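Local coordinates for choline binding protein A (Lactobacillus salivarius str. Ren, PDB 5GT1) that probably helps the bacterium adhere to intestinal epithelial cells as a surface-layer protein, and carries a zinc-binding M23 peptidase-family domain in the part modelled here, at residues Asp23-Pro28 and Arg164-Asn169; Ala74-Val79 and Tyr100-Gln105; Gly35-Ala40 and Ile65-Ser70. One frame throughout, in Å; residues are numbered along the deposited sequence.

How the contacts relate
Contact 1 joins the N-terminal loop to the C-terminal helix, and both other contacts lie between its two segments in sequence. Contacts 1 and 2 have centres about 11 Å apart and touch directly: Asp23 OD1 meets His76 NE2 at 2.8 Å, a probable hydrogen bond, and Gly26 N reaches Val75 O at 3.0 Å. Contact 3 meets contact 1 through packing of Arg164 CD on Phe37 CE2 at 3.7 Å. Contacts 2 and 3 lie on opposite sides of the chain's centre, centres about 19 Å apart. The side chains of Phe37, Tyr104 and Arg164 are about 10, 11 and 12 Å from the zinc ion bound by His57, Asp61 and His137.

Contact 1 of 3, residues Asp23-Pro28 and Arg164-Asn169; sequences DTWGWP and RALIKN
Ile167 is wedged between two indoles of the N-terminal loop: CG2 and CD1 meet Trp27, CG1 meets Trp25. The CG2 methyl sits over the face of Trp27 as a CH-pi contact, 3.5 Å from the centroid of the six-membered ring and only 7° off the normal. With CG2 anti to the backbone N and CG1 anti to the carbonyl carbon (chi1 -68°), the two branches diverge: CG1 turns to Trp25, where it approaches CE3 at 3.8 Å. CD1 comes within 4.0 Å of CZ3 of Trp27, on the same side of the ring as CG2, and CG2 also touches Gly26 O at 3.6 Å.

The Trp25 side chain crosses those of Leu166 and Ile167 obliquely. Leu166 O lies over the rim of one face, and Leu166 CD2 meets Trp25 CH2 at 4.0 Å. Within the loop, Trp25 NE1 donates to Asp23 OD2, a hydrogen bond of 3.0 Å that lies near the indole plane but meets the carboxylate from above its plane. Trp27 CH2 reaches Arg164 CG at 4.1 Å.

The loop before strand 44-45 thus packs on helix 163-173, with Ile167 also touching Leu138 of strand 135-141. The join rests on dispersion and CH-pi packing, while the Asp23 bond limits rotation of Trp25 and the amine of Lys168 pairs with Glu34 outside the contact.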
loop_
_atom_site.group_PDB
_atom_site.type_symbol
_atom_site.label_atom_id
_atom_site.label_comp_id
_atom_site.label_asym_id
_atom_site.label_seq_id
_atom_site.Cartn_x
_atom_site.Cartn_y
_atom_site.Cartn_z
ATOM N N ASP A 23 -1.541 -10.896 14.552
ATOM C CA ASP A 23 -0.848 -10.797 13.253
ATOM C C ASP A 23 -1.603 -11.463 12.093
ATOM O O ASP A 23 -1.088 -12.371 11.439
ATOM C CB ASP A 23 0.602 -11.307 13.344
ATOM C CG ASP A 23 1.551 -10.563 12.397
ATOM O OD1 ASP A 23 1.733 -9.336 12.577
ATOM O OD2 ASP A 23 2.130 -11.204 11.484
ATOM N N THR A 24 -2.830 -11.015 11.848
ATOM C CA THR A 24 -3.516 -11.425 10.635
ATOM C C THR A 24 -3.140 -10.490 9.482
ATOM O O THR A 24 -2.727 -9.336 9.677
ATOM C CB THR A 24 -5.040 -11.538 10.784
ATOM O OG1 THR A 24 -5.582 -10.251 11.096
ATOM C CG2 THR A 24 -5.407 -12.542 11.893
ATOM N N TRP A 25 -3.264 -11.035 8.286
ATOM C CA TRP A 25 -2.968 -10.322 7.064
ATOM C C TRP A 25 -4.090 -10.566 6.104
ATOM O O TRP A 25 -4.833 -11.542 6.257
ATOM C CB TRP A 25 -1.696 -10.875 6.475
ATOM C CG TRP A 25 -0.440 -10.482 7.201
ATOM C CD1 TRP A 25 0.118 -11.072 8.340
ATOM C CD2 TRP A 25 0.480 -9.406 6.831
ATOM N NE1 TRP A 25 1.300 -10.445 8.689
ATOM C CE2 TRP A 25 1.572 -9.435 7.819
ATOM C CE3 TRP A 25 0.505 -8.444 5.814
ATOM C CZ2 TRP A 25 2.627 -8.523 7.775
ATOM C CZ3 TRP A 25 1.572 -7.547 5.774
ATOM C CH2 TRP A 25 2.613 -7.590 6.726
ATOM N N GLY A 26 -4.218 -9.702 5.094
ATOM C CA GLY A 26 -5.265 -9.853 4.079
ATOM C C GLY A 26 -4.920 -9.013 2.859
ATOM O O GLY A 26 -4.071 -8.124 2.928
ATOM N N TRP A 27 -5.557 -9.308 1.732
ATOM C CA TRP A 27 -5.410 -8.476 0.530
ATOM C C TRP A 27 -6.326 -7.261 0.596
ATOM O O TRP A 27 -7.351 -7.283 1.294
ATOM C CB TRP A 27 -5.713 -9.310 -0.715
ATOM C CG TRP A 27 -4.733 -10.429 -0.873
ATOM C CD1 TRP A 27 -4.912 -11.779 -0.568
ATOM C CD2 TRP A 27 -3.357 -10.313 -1.332
ATOM N NE1 TRP A 27 -3.762 -12.496 -0.837
ATOM C CE2 TRP A 27 -2.787 -11.672 -1.285
ATOM C CE3 TRP A 27 -2.556 -9.254 -1.763
ATOM C CZ2 TRP A 27 -1.472 -11.930 -1.661
ATOM C CZ3 TRP A 27 -1.230 -9.530 -2.134
ATOM C CH2 TRP A 27 -0.709 -10.840 -2.089
ATOM N N PRO A 28 -5.975 -6.185 -0.118
ATOM C CA PRO A 28 -6.816 -4.978 -0.043
ATOM C C PRO A 28 -8.165 -5.100 -0.768
ATOM O O PRO A 28 -9.102 -4.366 -0.444
ATOM C CB PRO A 28 -5.940 -3.889 -0.675
ATOM C CG PRO A 28 -5.000 -4.619 -1.557
ATOM C CD PRO A 28 -4.752 -5.963 -0.902
ATOM N N ARG A 164 3.772 -7.910 -1.864
ATOM C CA ARG A 164 3.197 -9.176 -2.344
ATOM C C ARG A 164 3.714 -10.349 -1.514
ATOM O O ARG A 164 2.927 -11.155 -1.013
ATOM C CB ARG A 164 3.452 -9.425 -3.834
ATOM C CG ARG A 164 2.748 -10.697 -4.308
ATOM C CD ARG A 164 2.699 -10.843 -5.811
ATOM N NE ARG A 164 4.013 -11.142 -6.341
ATOM C CZ ARG A 164 4.239 -11.655 -7.552
ATOM N NH1 ARG A 164 3.232 -11.958 -8.379
ATOM N NH2 ARG A 164 5.486 -11.875 -7.938
ATOM N N ALA A 165 5.035 -10.423 -1.379
ATOM C CA ALA A 165 5.696 -11.450 -0.586
ATOM C C ALA A 165 5.274 -11.384 0.871
ATOM O O ALA A 165 4.998 -12.408 1.483
ATOM C CB ALA A 165 7.215 -11.333 -0.721
ATOM N N LEU A 166 5.217 -10.179 1.432
ATOM C CA LEU A 166 4.806 -9.996 2.822
ATOM C C LEU A 166 3.377 -10.453 3.134
ATOM O O LEU A 166 3.151 -11.142 4.122
ATOM C CB LEU A 166 4.955 -8.534 3.241
ATOM C CG LEU A 166 5.976 -8.215 4.333
ATOM C CD1 LEU A 166 7.377 -8.550 3.873
ATOM C CD2 LEU A 166 5.904 -6.743 4.689
ATOM N N ILE A 167 2.413 -10.026 2.319
ATOM C CA ILE A 167 1.008 -10.377 2.552
ATOM C C ILE A 167 0.807 -11.876 2.327
ATOM O O ILE A 167 0.157 -12.559 3.122
ATOM C CB ILE A 167 0.056 -9.556 1.644
ATOM C CG1 ILE A 167 0.074 -8.075 2.060
ATOM C CG2 ILE A 167 -1.362 -10.109 1.726
ATOM C CD1 ILE A 167 -0.346 -7.130 0.947
ATOM N N LYS A 168 1.384 -12.376 1.246
ATOM C CA LYS A 168 1.319 -13.797 0.930
ATOM C C LYS A 168 1.867 -14.638 2.104
ATOM O O LYS A 168 1.195 -15.554 2.589
ATOM C CB LYS A 168 2.152 -14.037 -0.312
ATOM C CG LYS A 168 1.678 -15.123 -1.227
ATOM C CD LYS A 168 2.500 -15.082 -2.517
ATOM C CE LYS A 168 2.455 -16.423 -3.216
ATOM N NZ LYS A 168 1.058 -16.922 -3.243
ATOM N N ASN A 169 3.079 -14.312 2.559
ATOM C CA ASN A 169 3.686 -15.032 3.676
ATOM C C ASN A 169 2.896 -14.865 4.976
ATOM O O ASN A 169 2.744 -15.823 5.757
ATOM C CB ASN A 169 5.157 -14.636 3.863
ATOM C CG ASN A 169 5.924 -15.639 4.730
ATOM O OD1 ASN A 169 6.099 -16.810 4.351
ATOM N ND2 ASN A 169 6.346 -15.202 5.908
#

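Contact 2 of 3, residues Ala74-Val79 and Tyr100-Gln105; sequences AVHSGV and YTFVYQ
Tyr104 and Phe102 both point from strand 101-105 toward the loop leading into the strand that begins at Gly78, Tyr104 carrying the polar contacts and Phe102 most of the apolar ones. The direct hydrogen bond runs from Val75 N to Tyr104 OH, 2.9 Å long and nearly straight at 167°, with the donor near the plane of the phenol ring. A water adds a second link: it donates to His76 O at 2.8 Å and lies 2.7 Å from Tyr104 OH, in the plane of the phenol and over the rim of one Phe102 face. The phenol oxygen is thus gripped by both a backbone N-H and a water, which should fix the ring end firmly.

Apolar contacts lie beside these bonds. With Val75 CG1 anti to the carbonyl carbon (chi1 -57°), CG2 falls between the backbone N and the carbonyl carbon and reaches Phe102 CD1 at 3.6 Å as well as the phenol oxygen. Farther round the same ring, Phe102 CZ presses on His76 CB at 3.3 Å.

The aromatic pairing is slight. The His76 and Phe102 rings are near parallel, at 19°, but slid apart with centroids 5.2 Å from each other, so the two rings barely overlap. The imidazole is held at both nitrogens: ND1 donates to Ser77 O at 2.9 Å, on a lone pair in the carbonyl plane, and NE2 pairs with Asp23.

Leu138 and Ile140 of strand 135-141 pack against Val75 and Phe102 respectively. The arrangement is that of a buried core between a strand of the antiparallel sheet and a covering loop, within the M23 peptidase-family domain whose zinc ligand His137 lies on that same neighbouring strand.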
loop_
_atom_site.group_PDB
_atom_site.type_symbol
_atom_site.label_atom_id
_atom_site.label_comp_id
_atom_site.label_asym_id
_atom_site.label_seq_id
_atom_site.Cartn_x
_atom_site.Cartn_y
_atom_site.Cartn_z
ATOM N N ALA A 74 -7.848 -2.843 4.834
ATOM C CA ALA A 74 -6.538 -2.805 5.467
ATOM C C ALA A 74 -5.908 -4.189 5.371
ATOM O O ALA A 74 -6.585 -5.210 5.600
ATOM C CB ALA A 74 -6.662 -2.374 6.918
ATOM N N VAL A 75 -4.626 -4.222 5.028
ATOM C CA VAL A 75 -3.915 -5.493 4.814
ATOM C C VAL A 75 -3.393 -6.067 6.136
ATOM O O VAL A 75 -2.959 -7.224 6.184
ATOM C CB VAL A 75 -2.761 -5.374 3.783
ATOM C CG1 VAL A 75 -3.287 -4.850 2.446
ATOM C CG2 VAL A 75 -1.615 -4.497 4.297
ATOM N N HIS A 76 -3.454 -5.253 7.190
ATOM C CA HIS A 76 -2.878 -5.589 8.489
ATOM C C HIS A 76 -3.365 -4.594 9.502
ATOM O O HIS A 76 -3.673 -3.453 9.153
ATOM C CB HIS A 76 -1.347 -5.524 8.401
ATOM C CG HIS A 76 -0.633 -6.114 9.602
ATOM N ND1 HIS A 76 -0.342 -5.385 10.698
ATOM C CD2 HIS A 76 -0.150 -7.400 9.840
ATOM C CE1 HIS A 76 0.292 -6.172 11.612
ATOM N NE2 HIS A 76 0.415 -7.406 11.085
ATOM N N SER A 77 -3.425 -5.003 10.768
ATOM C CA SER A 77 -3.846 -4.110 11.860
ATOM C C SER A 77 -2.844 -3.000 12.150
ATOM O O SER A 77 -1.677 -3.084 11.794
ATOM C CB SER A 77 -4.114 -4.921 13.131
ATOM O OG SER A 77 -5.099 -5.924 12.858
ATOM N N GLY A 78 -3.296 -1.939 12.804
ATOM C CA GLY A 78 -2.377 -0.864 13.151
ATOM C C GLY A 78 -3.145 0.350 13.606
ATOM O O GLY A 78 -4.356 0.281 13.814
ATOM N N VAL A 79 -2.438 1.462 13.746
ATOM C CA VAL A 79 -3.072 2.733 14.064
ATOM C C VAL A 79 -2.782 3.738 12.940
ATOM O O VAL A 79 -1.654 3.826 12.443
ATOM C CB VAL A 79 -2.610 3.269 15.447
ATOM C CG1 VAL A 79 -1.114 3.538 15.449
ATOM C CG2 VAL A 79 -3.369 4.537 15.810
ATOM N N TYR A 100 5.675 -2.539 11.310
ATOM C CA TYR A 100 5.603 -2.006 9.938
ATOM C C TYR A 100 4.856 -0.697 9.788
ATOM O O TYR A 100 3.907 -0.415 10.524
ATOM C CB TYR A 100 4.958 -3.035 9.001
ATOM C CG TYR A 100 5.697 -4.351 8.868
ATOM C CD1 TYR A 100 6.898 -4.434 8.153
ATOM C CD2 TYR A 100 5.170 -5.524 9.426
ATOM C CE1 TYR A 100 7.562 -5.653 8.020
ATOM C CE2 TYR A 100 5.823 -6.744 9.291
ATOM C CZ TYR A 100 7.014 -6.801 8.590
ATOM O OH TYR A 100 7.660 -8.008 8.457
ATOM N N THR A 101 5.287 0.087 8.803
ATOM C CA THR A 101 4.524 1.226 8.325
ATOM C C THR A 101 3.923 0.865 6.966
ATOM O O THR A 101 4.650 0.471 6.038
ATOM C CB THR A 101 5.431 2.457 8.167
ATOM O OG1 THR A 101 6.082 2.739 9.420
ATOM C CG2 THR A 101 4.619 3.668 7.714
ATOM N N PHE A 102 2.599 0.984 6.866
ATOM C CA PHE A 102 1.856 0.727 5.632
ATOM C C PHE A 102 1.421 2.057 5.035
ATOM O O PHE A 102 0.859 2.897 5.739
ATOM C CB PHE A 102 0.614 -0.125 5.950
ATOM C CG PHE A 102 0.930 -1.437 6.633
ATOM C CD1 PHE A 102 1.069 -2.607 5.891
ATOM C CD2 PHE A 102 1.053 -1.509 8.034
ATOM C CE1 PHE A 102 1.360 -3.817 6.524
ATOM C CE2 PHE A 102 1.341 -2.701 8.666
ATOM C CZ PHE A 102 1.493 -3.858 7.918
ATOM N N VAL A 103 1.680 2.255 3.748
ATOM C CA VAL A 103 1.220 3.463 3.053
ATOM C C VAL A 103 0.192 3.083 1.983
ATOM O O VAL A 103 0.494 2.300 1.081
ATOM C CB VAL A 103 2.404 4.235 2.427
ATOM C CG1 VAL A 103 1.926 5.552 1.807
ATOM C CG2 VAL A 103 3.475 4.482 3.486
ATOM N N TYR A 104 -1.025 3.611 2.097
ATOM C CA TYR A 104 -2.046 3.410 1.070
ATOM C C TYR A 104 -2.147 4.716 0.302
ATOM O O TYR A 104 -2.548 5.741 0.860
ATOM C CB TYR A 104 -3.420 3.080 1.691
ATOM C CG TYR A 104 -3.427 1.858 2.579
ATOM C CD1 TYR A 104 -3.917 0.631 2.107
ATOM C CD2 TYR A 104 -2.943 1.918 3.891
ATOM C CE1 TYR A 104 -3.919 -0.504 2.923
ATOM C CE2 TYR A 104 -2.935 0.788 4.703
ATOM C CZ TYR A 104 -3.419 -0.418 4.203
ATOM O OH TYR A 104 -3.421 -1.538 5.019
ATOM N N GLN A 105 -1.793 4.702 -0.974
ATOM C CA GLN A 105 -1.723 5.961 -1.717
ATOM C C GLN A 105 -2.350 5.814 -3.106
ATOM O O GLN A 105 -2.643 4.692 -3.550
ATOM C CB GLN A 105 -0.262 6.414 -1.827
ATOM C CG GLN A 105 0.566 5.533 -2.755
ATOM C CD GLN A 105 2.039 5.863 -2.730
ATOM O OE1 GLN A 105 2.661 5.868 -1.668
ATOM N NE2 GLN A 105 2.616 6.124 -3.914
HETATM O O HOH W 1 -2.359 -1.725 7.463
#

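Contact 3 of 3, residues Gly35-Ala40 and Ile65-Ser70; sequences GYFSGA and IDHPGS. With ACT (acetate ion), chain C.
His67 is set over one face of Phe37, the two rings forming an offset stack with centroids 4.6 Å apart and planes at 24°. The imidazole atom that touches is CE1, 3.4 Å from Phe37 CE1 and displaced toward the rim of the phenyl face, with NE2 close to CZ. Tyr36 O comes up at the imidazole edge, near its plane, 3.1 Å from His67 CE1. Gly35 CA packs by NE2 at 3.7 Å, where the lack of a side chain leaves room for the ring.

Behind this shell, both nitrogens of His67 have hydrogen-bond partners. ND1 donates to Asp66 OD1 over 2.6 Å at 161°, on the anti side of the carboxylate, and NE2 is hydrogen-bonded to Glu34 O. Asp66 OD1 also accepts a hydrogen bond from Gly63 N, and OD2 one from Gln41 NE2, fixing the carboxylate. Farther along, Ser70 N donates to an acetate ion, probably from the crystallisation liquor.

The Phe37 side chain lies about 6 Å from that of the zinc ligand Asp61. Phe62, on strand 56-63, meets both stacked rings edge-to-face. The contact joins the loop before strand 44-45 to the one linking strands 56-63 and 71-73, at the domain surface.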
loop_
_atom_site.group_PDB
_atom_site.type_symbol
_atom_site.label_atom_id
_atom_site.label_comp_id
_atom_site.label_asym_id
_atom_site.label_seq_id
_atom_site.Cartn_x
_atom_site.Cartn_y
_atom_site.Cartn_z
ATOM N N GLY A 35 -4.512 -12.301 -6.981
ATOM C CA GLY A 35 -4.689 -11.988 -8.396
ATOM C C GLY A 35 -3.377 -11.962 -9.147
ATOM O O GLY A 35 -2.446 -12.686 -8.812
ATOM N N TYR A 36 -3.292 -11.114 -10.165
ATOM C CA TYR A 36 -2.120 -11.077 -11.041
ATOM C C TYR A 36 -1.693 -9.636 -11.248
ATOM O O TYR A 36 -2.540 -8.734 -11.253
ATOM C CB TYR A 36 -2.455 -11.713 -12.398
ATOM C CG TYR A 36 -3.087 -13.076 -12.269
ATOM C CD1 TYR A 36 -2.299 -14.207 -12.008
ATOM C CD2 TYR A 36 -4.468 -13.240 -12.394
ATOM C CE1 TYR A 36 -2.877 -15.468 -11.870
ATOM C CE2 TYR A 36 -5.061 -14.505 -12.273
ATOM C CZ TYR A 36 -4.255 -15.607 -12.005
ATOM O OH TYR A 36 -4.826 -16.853 -11.871
ATOM N N PHE A 37 -0.396 -9.431 -11.451
ATOM C CA PHE A 37 0.168 -8.094 -11.623
ATOM C C PHE A 37 1.008 -8.021 -12.878
ATOM O O PHE A 37 1.706 -8.985 -13.208
ATOM C CB PHE A 37 1.066 -7.773 -10.425
ATOM C CG PHE A 37 0.354 -7.837 -9.112
ATOM C CD1 PHE A 37 -0.321 -6.715 -8.621
ATOM C CD2 PHE A 37 0.348 -9.018 -8.361
ATOM C CE1 PHE A 37 -0.969 -6.768 -7.395
ATOM C CE2 PHE A 37 -0.312 -9.077 -7.148
ATOM C CZ PHE A 37 -0.985 -7.952 -6.669
ATOM N N SER A 38 0.987 -6.876 -13.555
ATOM C CA SER A 38 1.863 -6.672 -14.703
ATOM C C SER A 38 3.269 -6.334 -14.203
ATOM O O SER A 38 3.461 -6.033 -13.015
ATOM C CB SER A 38 1.329 -5.531 -15.557
ATOM O OG SER A 38 1.520 -4.308 -14.862
ATOM N N GLY A 39 4.251 -6.355 -15.104
ATOM C CA GLY A 39 5.639 -6.047 -14.731
ATOM C C GLY A 39 5.757 -4.693 -14.037
ATOM O O GLY A 39 6.450 -4.573 -13.022
ATOM N N ALA A 40 5.042 -3.698 -14.563
ATOM C CA ALA A 40 5.046 -2.326 -14.020
ATOM C C ALA A 40 4.432 -2.225 -12.610
ATOM O O ALA A 40 4.898 -1.431 -11.775
ATOM C CB ALA A 40 4.363 -1.359 -14.980
ATOM N N ILE A 65 -8.759 -2.551 -12.851
ATOM C CA ILE A 65 -9.043 -3.634 -13.812
ATOM C C ILE A 65 -8.600 -5.002 -13.287
ATOM O O ILE A 65 -9.401 -5.950 -13.239
ATOM C CB ILE A 65 -8.397 -3.368 -15.188
ATOM C CG1 ILE A 65 -8.972 -2.082 -15.799
ATOM C CG2 ILE A 65 -8.670 -4.529 -16.140
ATOM C CD1 ILE A 65 -8.084 -1.468 -16.863
ATOM N N ASP A 66 -7.332 -5.106 -12.906
ATOM C CA ASP A 66 -6.762 -6.371 -12.415
ATOM C C ASP A 66 -7.241 -6.772 -11.009
ATOM O O ASP A 66 -7.350 -7.973 -10.695
ATOM C CB ASP A 66 -5.238 -6.299 -12.440
ATOM C CG ASP A 66 -4.712 -4.998 -11.877
ATOM O OD1 ASP A 66 -4.248 -4.978 -10.720
ATOM O OD2 ASP A 66 -4.773 -3.981 -12.594
ATOM N N HIS A 67 -7.525 -5.773 -10.162
ATOM C CA HIS A 67 -8.007 -6.026 -8.791
ATOM C C HIS A 67 -9.221 -5.191 -8.513
ATOM O O HIS A 67 -9.139 -4.196 -7.770
ATOM C CB HIS A 67 -6.904 -5.749 -7.759
ATOM C CG HIS A 67 -5.761 -6.722 -7.836
ATOM N ND1 HIS A 67 -4.842 -6.681 -8.826
ATOM C CD2 HIS A 67 -5.442 -7.811 -7.043
ATOM C CE1 HIS A 67 -3.961 -7.691 -8.658
ATOM N NE2 HIS A 67 -4.329 -8.380 -7.567
ATOM N N PRO A 68 -10.371 -5.576 -9.111
ATOM C CA PRO A 68 -11.572 -4.751 -9.012
ATOM C C PRO A 68 -12.126 -4.683 -7.597
ATOM O O PRO A 68 -11.917 -5.585 -6.779
ATOM C CB PRO A 68 -12.574 -5.430 -9.981
ATOM C CG PRO A 68 -12.073 -6.830 -10.143
ATOM C CD PRO A 68 -10.580 -6.764 -9.974
ATOM N N GLY A 69 -12.783 -3.567 -7.306
ATOM C CA GLY A 69 -13.434 -3.382 -6.026
ATOM C C GLY A 69 -13.468 -1.909 -5.692
ATOM O O GLY A 69 -12.766 -1.116 -6.300
ATOM N N SER A 70 -14.305 -1.544 -4.738
ATOM C CA SER A 70 -14.424 -0.156 -4.345
ATOM C C SER A 70 -13.729 0.089 -3.013
ATOM O O SER A 70 -12.791 0.891 -2.940
ATOM C CB SER A 70 -15.904 0.253 -4.298
ATOM O OG SER A 70 -16.008 1.641 -4.014
HETATM C C ACT C . -14.609 -4.180 -1.938
HETATM O O ACT C . -15.014 -4.759 -0.901
HETATM O OXT ACT C . -15.402 -3.539 -2.660
HETATM C CH3 ACT C . -13.165 -4.152 -2.299
#